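Local atomic coordinates of ribulose bisphosphate carboxylase small chain (Galdieria sulphuraria, PDB entry 4F0H), a protein that forms the small subunit of Rubisco, the enzyme that carboxylates ribulose bisphosphate in carbon fixation, and probably supports the catalytic large subunits it packs against. Residues T15-I19 with I68-R72; M26-A32 with V82-S86. All blocks are in the same frame, centred on the assembly; numbering follows the deposited sequence.

Contacts 1 and 2 draw on the two ends of one helix, 16-28, and their centres lie 16 Å apart. At its start, contact 1 sets the helix against helix 61-74 through a partly exposed cluster of charged and amide groups, with a small apolar patch beneath. At its end, in contact 2, the residues that touch are all buried: the chain leaves the helix, turns and joins strand 79-86 by backbone hydrogen bonds and aliphatic packing. Polar side chains thus do most of the work in the first and main-chain groups in the second. The two meet where Ile-68 CD1 packs on Val-82 CG2, 3.9 Å away, between helix 61-74 and the sheet.

Contact 1. Residues T15-I19 with I68-R72; sequences TDEQI and INACR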
loop_
_atom_site.group_PDB
_atom_site.type_symbol
_atom_site.label_atom_id
_atom_site.label_comp_id
_atom_site.label_asym_id
_atom_site.label_seq_id
_atom_site.Cartn_x
_atom_site.Cartn_y
_atom_site.Cartn_z
ATOM N N THR B 15 33.452 -43.949 -25.775
ATOM C CA THR B 15 34.746 -44.189 -26.444
ATOM C C THR B 15 34.875 -43.201 -27.592
ATOM O O THR B 15 33.885 -42.557 -27.950
ATOM C CB THR B 15 34.810 -45.590 -27.065
ATOM O OG1 THR B 15 33.667 -45.748 -27.905
ATOM C CG2 THR B 15 34.787 -46.666 -25.958
ATOM N N ASP B 16 36.063 -43.073 -28.184
ATOM C CA ASP B 16 36.170 -42.223 -29.369
ATOM C C ASP B 16 35.298 -42.684 -30.542
ATOM O O ASP B 16 34.880 -41.855 -31.358
ATOM C CB ASP B 16 37.618 -42.079 -29.851
ATOM C CG ASP B 16 38.412 -41.079 -29.041
ATOM O OD1 ASP B 16 39.557 -40.769 -29.441
ATOM O OD2 ASP B 16 37.900 -40.550 -28.046
ATOM N N GLU B 17 35.057 -43.986 -30.659
ATOM C CA GLU B 17 34.138 -44.526 -31.650
ATOM C C GLU B 17 32.721 -43.965 -31.420
ATOM O O GLU B 17 32.101 -43.476 -32.353
ATOM C CB GLU B 17 34.137 -46.074 -31.685
ATOM C CG GLU B 17 35.523 -46.726 -32.161
ATOM C CD GLU B 17 36.724 -46.401 -31.189
ATOM O OE1 GLU B 17 37.862 -46.143 -31.675
ATOM O OE2 GLU B 17 36.534 -46.384 -29.936
ATOM N N GLN B 18 32.258 -44.030 -30.162
ATOM C CA GLN B 18 30.987 -43.470 -29.749
ATOM C C GLN B 18 30.881 -41.968 -30.029
ATOM O O GLN B 18 29.855 -41.525 -30.558
ATOM C CB GLN B 18 30.693 -43.807 -28.287
ATOM C CG GLN B 18 30.383 -45.253 -28.163
ATOM C CD GLN B 18 30.214 -45.666 -26.749
ATOM O OE1 GLN B 18 31.080 -45.436 -25.907
ATOM N NE2 GLN B 18 29.079 -46.236 -26.454
ATOM N N ILE B 19 31.960 -41.222 -29.789
ATOM C CA ILE B 19 31.897 -39.798 -29.932
ATOM C C ILE B 19 31.700 -39.504 -31.427
ATOM O O ILE B 19 30.844 -38.697 -31.842
ATOM C CB ILE B 19 33.158 -39.161 -29.393
ATOM C CG1 ILE B 19 33.109 -39.236 -27.861
ATOM C CG2 ILE B 19 33.257 -37.722 -29.881
ATOM C CD1 ILE B 19 34.320 -38.856 -27.220
ATOM N N ILE B 68 38.819 -32.162 -30.302
ATOM C CA ILE B 68 38.452 -32.759 -29.005
ATOM C C ILE B 68 39.709 -33.316 -28.313
ATOM O O ILE B 68 39.949 -33.138 -27.106
ATOM C CB ILE B 68 37.453 -33.926 -29.189
ATOM C CG1 ILE B 68 36.108 -33.415 -29.742
ATOM C CG2 ILE B 68 37.266 -34.701 -27.872
ATOM C CD1 ILE B 68 35.063 -34.535 -29.826
ATOM N N ASN B 69 40.540 -33.957 -29.103
ATOM C CA ASN B 69 41.748 -34.563 -28.592
ATOM C C ASN B 69 42.830 -33.561 -28.266
ATOM O O ASN B 69 43.527 -33.686 -27.245
ATOM C CB ASN B 69 42.177 -35.717 -29.519
ATOM C CG ASN B 69 41.396 -36.987 -29.183
ATOM O OD1 ASN B 69 41.340 -37.341 -28.042
ATOM N ND2 ASN B 69 40.712 -37.586 -30.140
ATOM N N ALA B 70 42.932 -32.536 -29.105
ATOM C CA ALA B 70 43.752 -31.391 -28.778
ATOM C C ALA B 70 43.271 -30.747 -27.436
ATOM O O ALA B 70 44.085 -30.418 -26.539
ATOM C CB ALA B 70 43.696 -30.377 -29.945
ATOM N N CYS B 71 41.946 -30.600 -27.265
ATOM C CA CYS B 71 41.474 -30.012 -25.983
ATOM C C CYS B 71 41.836 -30.925 -24.776
ATOM O O CYS B 71 42.342 -30.438 -23.744
ATOM C CB CYS B 71 40.004 -29.707 -26.014
ATOM S SG CYS B 71 39.488 -28.736 -24.579
ATOM N N ARG B 72 41.586 -32.224 -24.910
ATOM C CA ARG B 72 41.929 -33.188 -23.850
ATOM C C ARG B 72 43.395 -33.112 -23.459
ATOM O O ARG B 72 43.717 -33.200 -22.269
ATOM C CB ARG B 72 41.642 -34.602 -24.314
ATOM C CG ARG B 72 40.179 -34.957 -24.226
ATOM C CD ARG B 72 39.902 -36.027 -25.216
ATOM N NE ARG B 72 38.771 -36.862 -24.843
ATOM C CZ ARG B 72 38.289 -37.843 -25.617
ATOM N NH1 ARG B 72 38.878 -38.152 -26.766
ATOM N NH2 ARG B 72 37.224 -38.554 -25.227
HETATM O O HOH W 1 36.768 -41.190 -25.776
#
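A salt bridge over a small apolar patch joins the first turn of helix 16-28 to the C-terminal half of helix 61-74, at the partly exposed edge of the helical layer. Arg-72 NH1 donates to Asp-16 OD2 at 2.9 Å, nearly straight at 166°, and Asp-16 OD2 accepts on its syn lone pair. The carboxylate and guanidinium planes are only 14° apart, so the two groups lie almost flat edge to edge. Water 1 closes a second path between them, donating to Asp-16 OD2 and accepting from Arg-72 NH2 at 2.7 Å.

Asn-69, one turn before the arginine, steadies it from its own helix: its OD1 accepts from Arg-72 NH1 at 2.9 Å, with the donor above the amide plane. Asn-69 ND2 reaches Asp-16 OD1 only through a weak bond of 3.5 Å. With CG anti to its carbonyl carbon (chi1 -79°) and an extended chain from CG to NE, Arg-72 carries its guanidinium across to the other helix, one face lying over Ile-68 CG2. Deeper in, Ile-19 CG2 meets Ile-68 CD1 at 3.7 Å. Thr-15 and Gln-18 form a capping box at the helix start.

Both isoleucines continue onto Val-100 of strand 93-101, whose carbonyl also accepts from Arg-72 NH2, while Ile-68 further touches Val-82 and Ile-35 of strands 79-86 and 32-38.

Contact 2. Residues M26-A32 with V82-S86; sequences MISKKLA and VVGFS
Met-26 and Leu-31 both direct their side chains at the strand from a first torsion that sets CG anti to the carbonyl carbon (chi1 -53° in each). In Met-26 the chain runs straight on to SD and then bends at chi3 (61°), which turns the methyl toward the strand, with CE 3.7 Å from Val-83 O, and leaves SD 4.3 Å from Val-82 CG1. Leu-31 divides its two methyls along the strand: CD1 lies against Gly-84 CA at 3.7 Å, and CD2 reaches Ser-86 CB at 3.9 Å. Leu-31 thus presses on the main chain at the glycine, where there is no side chain between it and the strand.

The path that allows this is a helix-to-strand turn. Helix 16-28 ends in a Schellman motif, with Lys-30 at positive phi, Leu-31 N bonded back to Met-26 O and Lys-30 N to Ile-27 O. Two residues later the chain enters strand 32-38 beside strand 79-86, in the antiparallel sheet of the small subunit, on which the helices pack.

Ala-32 and Phe-85 make an antiparallel hydrogen-bonded pair. Phe-85 N donates to Ala-32 O at 3.0 Å and 167°, whereas the return bond from Ala-32 N to Phe-85 O is more bent. Each carbonyl takes a second, softer approach from a CA-H group: Gly-84 CA on Ala-32 O, and Leu-31 CA on Phe-85 O. The CB atoms of the pair lie on the same face of the sheet, where Val-83 CG1 covers one face of the Phe-85 ring. Ala-32 and Phe-85 also each pack on an apolar side chain of a neighbouring subunit that is a different protein, probably a large chain.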
loop_
_atom_site.group_PDB
_atom_site.type_symbol
_atom_site.label_atom_id
_atom_site.label_comp_id
_atom_site.label_asym_id
_atom_site.label_seq_id
_atom_site.Cartn_x
_atom_site.Cartn_y
_atom_site.Cartn_z
ATOM N N MET B 26 25.084 -35.013 -35.187
ATOM C CA MET B 26 25.108 -33.548 -35.211
ATOM C C MET B 26 25.194 -32.990 -36.630
ATOM O O MET B 26 24.526 -32.013 -36.976
ATOM C CB MET B 26 26.248 -33.004 -34.329
ATOM C CG MET B 26 26.133 -33.623 -32.928
ATOM S SD MET B 26 27.421 -33.053 -31.828
ATOM C CE MET B 26 27.077 -31.339 -31.824
ATOM N N ILE B 27 26.031 -33.624 -37.440
ATOM C CA ILE B 27 26.271 -33.183 -38.797
ATOM C C ILE B 27 25.020 -33.395 -39.607
ATOM O O ILE B 27 24.638 -32.547 -40.394
ATOM C CB ILE B 27 27.448 -33.919 -39.424
ATOM C CG1 ILE B 27 28.792 -33.540 -38.759
ATOM C CG2 ILE B 27 27.571 -33.630 -40.942
ATOM C CD1 ILE B 27 29.950 -34.285 -39.412
ATOM N N SER B 28 24.366 -34.531 -39.404
ATOM C CA SER B 28 23.190 -34.834 -40.176
ATOM C C SER B 28 22.107 -33.845 -39.778
ATOM O O SER B 28 21.257 -33.553 -40.575
ATOM C CB SER B 28 22.762 -36.261 -39.900
ATOM O OG SER B 28 22.071 -36.249 -38.645
ATOM N N LYS B 29 22.197 -33.269 -38.575
ATOM C CA LYS B 29 21.221 -32.291 -38.082
ATOM C C LYS B 29 21.609 -30.871 -38.441
ATOM O O LYS B 29 20.958 -29.900 -38.056
ATOM C CB LYS B 29 21.185 -32.346 -36.558
ATOM C CG LYS B 29 20.068 -33.190 -35.987
ATOM C CD LYS B 29 19.743 -34.299 -36.923
ATOM C CE LYS B 29 18.314 -34.820 -36.637
ATOM N NZ LYS B 29 17.509 -33.787 -35.856
ATOM N N LYS B 30 22.741 -30.735 -39.079
ATOM C CA LYS B 30 23.178 -29.458 -39.546
ATOM C C LYS B 30 23.549 -28.530 -38.386
ATOM O O LYS B 30 23.372 -27.323 -38.511
ATOM C CB LYS B 30 22.050 -28.857 -40.392
ATOM C CG LYS B 30 21.733 -29.775 -41.601
ATOM C CD LYS B 30 20.247 -29.797 -42.017
ATOM C CE LYS B 30 19.816 -28.401 -42.544
ATOM N NZ LYS B 30 18.728 -28.409 -43.576
ATOM N N LEU B 31 24.054 -29.077 -37.280
ATOM C CA LEU B 31 24.404 -28.241 -36.125
ATOM C C LEU B 31 25.774 -27.522 -36.232
ATOM O O LEU B 31 26.703 -28.061 -36.831
ATOM C CB LEU B 31 24.436 -29.129 -34.894
ATOM C CG LEU B 31 23.200 -29.960 -34.647
ATOM C CD1 LEU B 31 23.353 -30.615 -33.240
ATOM C CD2 LEU B 31 21.886 -29.097 -34.692
ATOM N N ALA B 32 25.934 -26.316 -35.666
ATOM C CA ALA B 32 27.271 -25.798 -35.347
ATOM C C ALA B 32 27.832 -26.606 -34.151
ATOM O O ALA B 32 27.080 -27.018 -33.249
ATOM C CB ALA B 32 27.163 -24.298 -34.969
ATOM N N VAL B 82 30.947 -31.365 -25.512
ATOM C CA VAL B 82 30.710 -31.006 -26.897
ATOM C C VAL B 82 29.311 -30.527 -26.984
ATOM O O VAL B 82 28.430 -31.127 -26.339
ATOM C CB VAL B 82 30.943 -32.216 -27.853
ATOM C CG1 VAL B 82 30.626 -31.793 -29.275
ATOM C CG2 VAL B 82 32.407 -32.637 -27.774
ATOM N N VAL B 83 29.072 -29.470 -27.748
ATOM C CA VAL B 83 27.756 -28.848 -27.699
ATOM C C VAL B 83 27.276 -28.673 -29.124
ATOM O O VAL B 83 28.050 -28.290 -29.962
ATOM C CB VAL B 83 27.836 -27.447 -27.011
ATOM C CG1 VAL B 83 26.485 -26.826 -26.939
ATOM C CG2 VAL B 83 28.272 -27.582 -25.590
ATOM N N GLY B 84 26.016 -28.980 -29.427
ATOM C CA GLY B 84 25.542 -28.774 -30.818
ATOM C C GLY B 84 24.434 -27.752 -30.795
ATOM O O GLY B 84 23.408 -27.948 -30.074
ATOM N N PHE B 85 24.644 -26.657 -31.547
ATOM C CA PHE B 85 23.742 -25.509 -31.601
ATOM C C PHE B 85 22.936 -25.643 -32.883
ATOM O O PHE B 85 23.517 -25.793 -33.980
ATOM C CB PHE B 85 24.562 -24.213 -31.725
ATOM C CG PHE B 85 25.441 -23.957 -30.573
ATOM C CD1 PHE B 85 24.901 -23.510 -29.355
ATOM C CD2 PHE B 85 26.793 -24.162 -30.671
ATOM C CE1 PHE B 85 25.725 -23.286 -28.261
ATOM C CE2 PHE B 85 27.654 -23.927 -29.570
ATOM C CZ PHE B 85 27.113 -23.505 -28.361
ATOM N N SER B 86 21.608 -25.593 -32.730
ATOM C CA SER B 86 20.685 -25.551 -33.859
ATOM C C SER B 86 20.306 -24.107 -34.169
ATOM O O SER B 86 20.026 -23.295 -33.242
ATOM C CB SER B 86 19.433 -26.312 -33.528
ATOM O OG SER B 86 18.426 -25.928 -34.468
#